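Local coordinates for periplasmic binding protein component of an ABC type zinc uptake transporter (Synechocystis sp., PDB 1PQ4), which probably captures zinc in the periplasm and hands it to the membrane part of an ABC-type zinc uptake transporter, at residues Ser82-Thr87 and Ala145-Lys150; Leu136-Val141 and Ala271-Asn276; Pro198-Phe203 and Leu209-Ile214. One frame throughout, in Å; residues are numbered along the deposited sequence.

Contact 1 of 3, residues Ser82-Thr87 and Ala145-Lys150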
# COMPACT_ATOMS: atom_id res chain seq x y z
N SER A 82 9.91 7.89 -3.82
CA SER A 82 10.27 6.48 -3.72
C SER A 82 9.89 5.62 -4.90
O SER A 82 10.34 4.48 -4.99
CB SER A 82 9.74 5.87 -2.41
OG SER A 82 8.38 5.61 -2.52
N ALA A 83 9.11 6.16 -5.83
CA ALA A 83 8.72 5.39 -7.00
C ALA A 83 9.73 5.50 -8.15
O ALA A 83 9.50 4.94 -9.23
CB ALA A 83 7.35 5.85 -7.50
N GLN A 84 10.86 6.17 -7.94
CA GLN A 84 11.81 6.31 -9.06
C GLN A 84 12.21 5.01 -9.73
O GLN A 84 12.57 4.02 -9.08
CB GLN A 84 13.07 7.11 -8.67
CG GLN A 84 13.95 6.57 -7.58
CD GLN A 84 15.28 7.36 -7.43
OE1 GLN A 84 15.29 8.61 -7.47
NE2 GLN A 84 16.39 6.63 -7.24
N GLY A 85 12.07 4.99 -11.06
CA GLY A 85 12.50 3.85 -11.83
C GLY A 85 11.47 2.76 -11.96
O GLY A 85 11.67 1.82 -12.70
N ILE A 86 10.32 2.90 -11.30
CA ILE A 86 9.32 1.85 -11.36
C ILE A 86 8.31 2.03 -12.49
O ILE A 86 7.73 3.11 -12.64
CB ILE A 86 8.54 1.78 -9.98
CG1 ILE A 86 9.50 1.28 -8.89
CG2 ILE A 86 7.29 0.94 -10.12
CD1 ILE A 86 10.40 2.35 -8.32
N THR A 87 8.07 0.97 -13.26
CA THR A 87 7.10 1.05 -14.35
C THR A 87 5.72 0.74 -13.72
O THR A 87 5.51 -0.37 -13.22
CB THR A 87 7.38 0.01 -15.47
OG1 THR A 87 8.69 0.25 -16.04
CG2 THR A 87 6.33 0.12 -16.54
N ALA A 145 12.82 0.77 -1.25
CA ALA A 145 13.78 0.77 -0.17
C ALA A 145 15.17 1.24 -0.62
O ALA A 145 15.84 1.96 0.12
CB ALA A 145 13.91 -0.68 0.45
N THR A 146 15.60 0.75 -1.78
CA THR A 146 16.92 1.15 -2.30
C THR A 146 16.99 2.67 -2.52
O THR A 146 17.92 3.33 -2.10
CB THR A 146 17.19 0.39 -3.58
OG1 THR A 146 17.18 -1.00 -3.26
CG2 THR A 146 18.55 0.77 -4.21
N THR A 147 15.94 3.23 -3.12
CA THR A 147 15.86 4.66 -3.40
C THR A 147 15.88 5.40 -2.09
O THR A 147 16.62 6.37 -1.91
CB THR A 147 14.57 4.99 -4.19
OG1 THR A 147 14.62 4.33 -5.47
CG2 THR A 147 14.39 6.52 -4.39
N ILE A 148 15.08 4.95 -1.12
CA ILE A 148 15.08 5.66 0.15
C ILE A 148 16.44 5.65 0.86
O ILE A 148 16.90 6.70 1.37
CB ILE A 148 13.97 5.07 1.07
CG1 ILE A 148 12.58 5.28 0.41
CG2 ILE A 148 14.05 5.71 2.45
CD1 ILE A 148 11.43 4.51 1.06
N ALA A 149 17.08 4.49 0.94
CA ALA A 149 18.36 4.39 1.64
C ALA A 149 19.39 5.29 0.95
O ALA A 149 20.14 5.99 1.61
CB ALA A 149 18.85 2.92 1.65
N LYS A 150 19.42 5.23 -0.38
CA LYS A 150 20.37 6.05 -1.16
C LYS A 150 20.12 7.53 -0.83
O LYS A 150 21.06 8.28 -0.58
CB LYS A 150 20.17 5.79 -2.67
CG LYS A 150 20.87 6.80 -3.60
CD LYS A 150 20.35 6.74 -5.04
CE LYS A 150 20.82 7.97 -5.85
NZ LYS A 150 20.48 9.30 -5.21

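Contact 2 of 3, residues Leu136-Val141 and Ala271-Asn276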
# COMPACT_ATOMS: atom_id res chain seq x y z
N LEU A 136 2.43 -2.48 -1.81
CA LEU A 136 1.94 -3.80 -1.43
C LEU A 136 2.59 -4.91 -2.23
O LEU A 136 2.13 -6.05 -2.21
CB LEU A 136 0.40 -3.84 -1.54
CG LEU A 136 -0.22 -2.89 -0.48
CD1 LEU A 136 -1.69 -2.63 -0.86
CD2 LEU A 136 -0.11 -3.45 0.93
N SER A 137 3.64 -4.57 -2.98
CA SER A 137 4.40 -5.56 -3.76
C SER A 137 5.79 -5.69 -3.13
O SER A 137 6.59 -4.73 -3.20
CB SER A 137 4.57 -5.08 -5.20
OG SER A 137 5.52 -5.90 -5.88
N PRO A 138 6.13 -6.85 -2.52
CA PRO A 138 7.49 -6.95 -1.92
C PRO A 138 8.58 -6.66 -2.99
O PRO A 138 9.62 -6.09 -2.68
CB PRO A 138 7.60 -8.43 -1.48
CG PRO A 138 6.14 -8.77 -1.11
CD PRO A 138 5.33 -8.06 -2.26
N THR A 139 8.32 -7.08 -4.21
CA THR A 139 9.29 -6.89 -5.31
C THR A 139 9.53 -5.40 -5.55
O THR A 139 10.67 -4.95 -5.62
CB THR A 139 8.74 -7.61 -6.56
OG1 THR A 139 8.83 -9.02 -6.30
CG2 THR A 139 9.55 -7.32 -7.84
N LEU A 140 8.45 -4.63 -5.64
CA LEU A 140 8.59 -3.20 -5.86
C LEU A 140 9.07 -2.50 -4.60
O LEU A 140 9.72 -1.46 -4.67
CB LEU A 140 7.24 -2.64 -6.34
CG LEU A 140 6.82 -2.99 -7.75
CD1 LEU A 140 6.71 -4.48 -7.89
CD2 LEU A 140 5.43 -2.34 -8.03
N VAL A 141 8.82 -3.08 -3.43
CA VAL A 141 9.32 -2.40 -2.24
C VAL A 141 10.84 -2.48 -2.18
O VAL A 141 11.47 -1.64 -1.55
CB VAL A 141 8.63 -2.97 -0.93
CG1 VAL A 141 9.33 -2.47 0.36
CG2 VAL A 141 7.17 -2.41 -0.92
N ALA A 271 0.42 -0.80 9.40
CA ALA A 271 1.79 -0.40 9.67
C ALA A 271 2.68 -1.64 9.89
O ALA A 271 3.87 -1.58 9.65
CB ALA A 271 1.87 0.52 10.90
N ASP A 272 2.08 -2.75 10.33
CA ASP A 272 2.83 -4.00 10.63
C ASP A 272 2.80 -4.68 9.29
O ASP A 272 2.21 -5.74 9.10
CB ASP A 272 2.03 -4.77 11.72
CG ASP A 272 2.78 -5.96 12.30
OD1 ASP A 272 4.02 -5.95 12.35
OD2 ASP A 272 2.10 -6.93 12.74
N TRP A 273 3.50 -4.04 8.34
CA TRP A 273 3.45 -4.41 6.93
C TRP A 273 3.73 -5.84 6.53
O TRP A 273 3.01 -6.40 5.72
CB TRP A 273 4.37 -3.44 6.10
CG TRP A 273 4.36 -3.63 4.64
CD1 TRP A 273 3.48 -3.10 3.72
CD2 TRP A 273 5.30 -4.41 3.90
NE1 TRP A 273 3.85 -3.53 2.42
CE2 TRP A 273 4.96 -4.31 2.53
CE3 TRP A 273 6.42 -5.17 4.27
CZ2 TRP A 273 5.69 -4.95 1.54
CZ3 TRP A 273 7.16 -5.80 3.26
CH2 TRP A 273 6.79 -5.69 1.92
N SER A 274 4.80 -6.41 7.07
CA SER A 274 5.16 -7.77 6.68
C SER A 274 4.15 -8.81 7.20
O SER A 274 3.68 -9.68 6.46
CB SER A 274 6.59 -8.07 7.19
OG SER A 274 6.97 -9.33 6.68
N SER A 275 3.83 -8.75 8.48
CA SER A 275 2.86 -9.71 9.00
C SER A 275 1.49 -9.47 8.39
O SER A 275 0.76 -10.42 8.17
CB SER A 275 2.83 -9.67 10.54
OG SER A 275 2.25 -8.49 11.00
N ASN A 276 1.14 -8.22 8.09
CA ASN A 276 -0.17 -7.98 7.42
C ASN A 276 -0.21 -8.64 6.05
O ASN A 276 -1.21 -9.27 5.68
CB ASN A 276 -0.40 -6.47 7.24
CG ASN A 276 -1.76 -6.15 6.61
OD1 ASN A 276 -1.86 -5.57 5.51
ND2 ASN A 276 -2.82 -6.55 7.29

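Contact 3 of 3, residues Pro198-Phe203 and Leu209-Ile214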
# COMPACT_ATOMS: atom_id res chain seq x y z
N PRO A 198 -9.70 -1.41 -5.10
CA PRO A 198 -8.60 -2.08 -5.78
C PRO A 198 -7.23 -1.57 -5.40
O PRO A 198 -6.60 -0.82 -6.12
CB PRO A 198 -8.93 -1.87 -7.27
CG PRO A 198 -9.53 -0.49 -7.28
CD PRO A 198 -10.37 -0.44 -5.98
N SER A 199 -6.76 -1.96 -4.25
CA SER A 199 -5.42 -1.52 -3.93
C SER A 199 -4.43 -2.66 -4.13
O SER A 199 -3.25 -2.51 -3.81
CB SER A 199 -5.38 -1.06 -2.48
OG SER A 199 -6.03 -1.98 -1.69
N TRP A 200 -4.88 -3.78 -4.68
CA TRP A 200 -4.00 -4.95 -4.75
C TRP A 200 -3.53 -5.36 -6.15
O TRP A 200 -3.13 -6.52 -6.34
CB TRP A 200 -4.69 -6.17 -4.07
CG TRP A 200 -5.23 -5.86 -2.69
CD1 TRP A 200 -6.48 -5.40 -2.36
CD2 TRP A 200 -4.48 -5.88 -1.48
NE1 TRP A 200 -6.55 -5.12 -1.01
CE2 TRP A 200 -5.33 -5.41 -0.45
CE3 TRP A 200 -3.17 -6.26 -1.15
CZ2 TRP A 200 -4.91 -5.29 0.88
CZ3 TRP A 200 -2.74 -6.15 0.17
CH2 TRP A 200 -3.61 -5.66 1.17
N ALA A 201 -3.54 -4.45 -7.12
CA ALA A 201 -3.15 -4.86 -8.48
C ALA A 201 -1.67 -5.31 -8.57
O ALA A 201 -1.35 -6.25 -9.27
CB ALA A 201 -3.40 -3.68 -9.48
N TYR A 202 -0.76 -4.65 -7.86
CA TYR A 202 0.64 -5.06 -7.95
C TYR A 202 0.85 -6.38 -7.23
O TYR A 202 1.54 -7.28 -7.71
CB TYR A 202 1.53 -3.96 -7.35
CG TYR A 202 1.49 -2.71 -8.23
CD1 TYR A 202 2.32 -2.62 -9.39
CD2 TYR A 202 0.65 -1.65 -7.92
CE1 TYR A 202 2.31 -1.50 -10.19
CE2 TYR A 202 0.64 -0.47 -8.73
CZ TYR A 202 1.49 -0.42 -9.86
OH TYR A 202 1.57 0.76 -10.60
N PHE A 203 0.23 -6.48 -6.06
CA PHE A 203 0.33 -7.71 -5.26
C PHE A 203 -0.21 -8.84 -6.12
O PHE A 203 0.38 -9.91 -6.25
CB PHE A 203 -0.53 -7.50 -3.97
CG PHE A 203 -0.67 -8.74 -3.13
CD1 PHE A 203 0.30 -9.06 -2.20
CD2 PHE A 203 -1.78 -9.57 -3.28
CE1 PHE A 203 0.16 -10.22 -1.40
CE2 PHE A 203 -1.92 -10.71 -2.49
CZ PHE A 203 -0.95 -11.04 -1.55
N LEU A 209 -2.67 -13.52 -9.33
CA LEU A 209 -4.04 -13.54 -8.83
C LEU A 209 -4.76 -12.55 -9.71
O LEU A 209 -4.12 -11.78 -10.44
CB LEU A 209 -4.09 -13.05 -7.38
CG LEU A 209 -3.26 -13.89 -6.39
CD1 LEU A 209 -3.38 -13.30 -4.99
CD2 LEU A 209 -3.76 -15.33 -6.38
N VAL A 210 -6.09 -12.59 -9.66
CA VAL A 210 -6.92 -11.69 -10.42
C VAL A 210 -7.76 -10.95 -9.41
O VAL A 210 -8.55 -11.55 -8.70
CB VAL A 210 -7.83 -12.46 -11.40
CG1 VAL A 210 -8.82 -11.50 -12.03
CG2 VAL A 210 -6.97 -13.13 -12.51
N GLN A 211 -7.57 -9.65 -9.32
CA GLN A 211 -8.32 -8.88 -8.35
C GLN A 211 -9.58 -8.41 -9.05
O GLN A 211 -9.49 -7.86 -10.13
CB GLN A 211 -7.47 -7.66 -7.94
CG GLN A 211 -8.24 -6.54 -7.36
CD GLN A 211 -7.38 -5.28 -7.13
OE1 GLN A 211 -6.88 -4.65 -8.08
NE2 GLN A 211 -7.23 -4.93 -5.89
N ILE A 212 -10.74 -8.63 -8.45
CA ILE A 212 -12.02 -8.21 -9.04
C ILE A 212 -12.53 -7.13 -8.09
O ILE A 212 -12.92 -7.40 -6.94
CB ILE A 212 -13.04 -9.39 -9.10
CG1 ILE A 212 -12.50 -10.49 -10.02
CG2 ILE A 212 -14.38 -8.89 -9.63
CD1 ILE A 212 -13.22 -11.83 -9.91
N PRO A 213 -12.51 -5.88 -8.53
CA PRO A 213 -12.98 -4.84 -7.63
C PRO A 213 -14.45 -4.55 -7.69
O PRO A 213 -15.09 -4.71 -8.74
CB PRO A 213 -12.14 -3.63 -8.05
CG PRO A 213 -12.00 -3.83 -9.53
CD PRO A 213 -11.72 -5.32 -9.66
N ILE A 214 -15.00 -4.13 -6.56
CA ILE A 214 -16.41 -3.77 -6.49
C ILE A 214 -16.55 -2.25 -6.78
O ILE A 214 -17.44 -1.83 -7.51
CB ILE A 214 -16.99 -4.02 -5.07
CG1 ILE A 214 -16.98 -5.51 -4.74
CG2 ILE A 214 -18.47 -3.52 -4.99
CD1 ILE A 214 -17.15 -5.84 -3.26

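Contact 1 of 3, residues Ser82-Thr87 and Ala145-Lys150
Gln84 holds CG between its own backbone N and carbonyl carbon (chi1 61°), and from there the extended chain runs toward Thr147. Thr147 keeps OG1 beside its backbone N (chi1 -64°), which leaves CG2 opposite that N, and both branches face the glutamine. The two side chains come from opposite directions. Gln84 is the second residue of a type II beta turn from Ala83 to Ile86. Gly85 follows with a positive phi of 87°, a conformation well suited to glycine. The turn comes just after strand 78-81, an outermost strand of the parallel four-stranded sheet, and it packs on one side of helix 138-155. The CA atoms of Ser82 and Thr147 are 5.9 Å apart.

Just before the turn, Ser82 CB lies against the CG1-CD1 branch of Ile148, 4.0 Å from Ile148 CG1. The hydroxyl of Ser82 is engaged elsewhere, in a hydrogen bond with the carbonyl O of Leu57 on the adjoining strand. Thr147 OG1 hydrogen-bonds to Arg143 O, one turn back in its own helix. Ile148 also packs against Leu16 and Ile19 of helix 10-20. The fit at the glutamine is tight: Gln84 CG lies 3.1 Å from Thr147 OG1, and Gln84 CD lies 3.3 Å from Thr147 CG2.

Contact 2 of 3, residues Leu136-Val141 and Ala271-Asn276
Trp273 reaches across with its indole to Leu136, Pro138 and Val141. The nearest approach is from Val141 CG2 to Trp273 CZ2, at 3.8 Å. The valine methyl comes in obliquely, and the two side chains approach from opposite directions. Pro138 sits at the edge of the indole, near its plane, with Pro138 CA 4.1 Å from Trp273 CH2. On the pyrrole side, Leu136 CD2 is 4.2 Å from Trp273 NE1. The contact is made largely by carbon atoms, and no hydrogen bond crosses between the two segments.

The indole is set by its torsions. CG stands opposite the backbone N (chi1 -176°), which carries the indole out from its helix, and chi2 of 86° sets the ring plane about square to the plane of CA, CB and CG. Its N-H is satisfied just beyond the contact by the carbonyl O of Trp135, and this bond helps fix the rotation of the buried ring. Phe15 adds an edge-to-face ring contact.

Both segments are helix beginnings. Ser137 and Asp272 occupy the two N-cap positions. Val141 N bonds to Ser137 O at 2.8 Å, and Asn276 N to Asp272 O at 2.9 Å.

Leu136 is close to the metal site: its side chain is about 7 Å from the bound zinc ion and about 5 Å from the side chain of His133, a zinc ligand. Leu136 also packs on Trp200 and Pro268. Around the start of helix 138-155 and helix 273-288, Leu174, Leu177 and Leu181 of helix 160-185 contact Trp273 or Pro138, Phe15 and Pro11 come from helix 10-20, and Asp206 of helix 201-206 borders Pro138.

Contact 3 of 3, residues Pro198-Phe203 and Leu209-Ile214
Pro198-Phe203 and Leu209-Ile214 run in opposite directions and spread apart, from 5.5 Å between Pro198 CA and Pro213 CA to 8.1 Å between Phe203 CA and Leu209 CA. They belong to a beta-alpha-beta unit: strand 192-195, helix 201-206, then strand 210-213, which pairs in parallel with the first.

Gln211 fills the middle. Its CG is opposite the backbone N (chi1 159°) and the chain is extended, so the amide reaches the backbone from Pro198 to Ala201, where the helix starts. Gln211 CD is 3.7 Å from Pro198 CB. The amide also sits at the edge of the Trp200 ring, near its plane, with the two planes 73° apart. At one end Pro198 CB meets Pro213 CB at 3.7 Å, the side chains crossing at about a right angle. At the other end Leu209 CD1 lies 3.9 Å from Phe203 CE2.

Trp200 NE1 hydrogen-bonds to Glu244 OE2, and its ring packs on Leu277 and Val280 of helix 273-288. Ser199 OG lies 3.2 Å above the plane of the Trp200 ring, offset toward its rim, and its side chain is about 4 Å from the bound zinc ion.

The Gln211 amide is probably modelled turned over. Turned back, its oxygen would face the backbone N atoms of Ser199 and Trp200 and might accept from them, just after zinc ligand His197.

Contacts 1 and 2 share helix 138-155, and their centres are 15 Å apart. Along the chain their segments alternate, with 136-141 falling before 145-150 and 271-276 coming last. Contact 3 lies wholly between the two segments of contact 2. Its centre is 15 Å from that of contact 2 and 23 Å from that of contact 1. Contacts 2 and 3 touch, for example at Leu136 CD1 and Ser199 O, 3.3 Å apart. Contact 1 lies at the loop after strand 78-81 of the four-stranded sheet, and contact 3 at the pair 192-195 and 210-213. Contact 2 lies between them, joining distant parts of the sequence close to the zinc site, as expected for two lobes that bind metal between them.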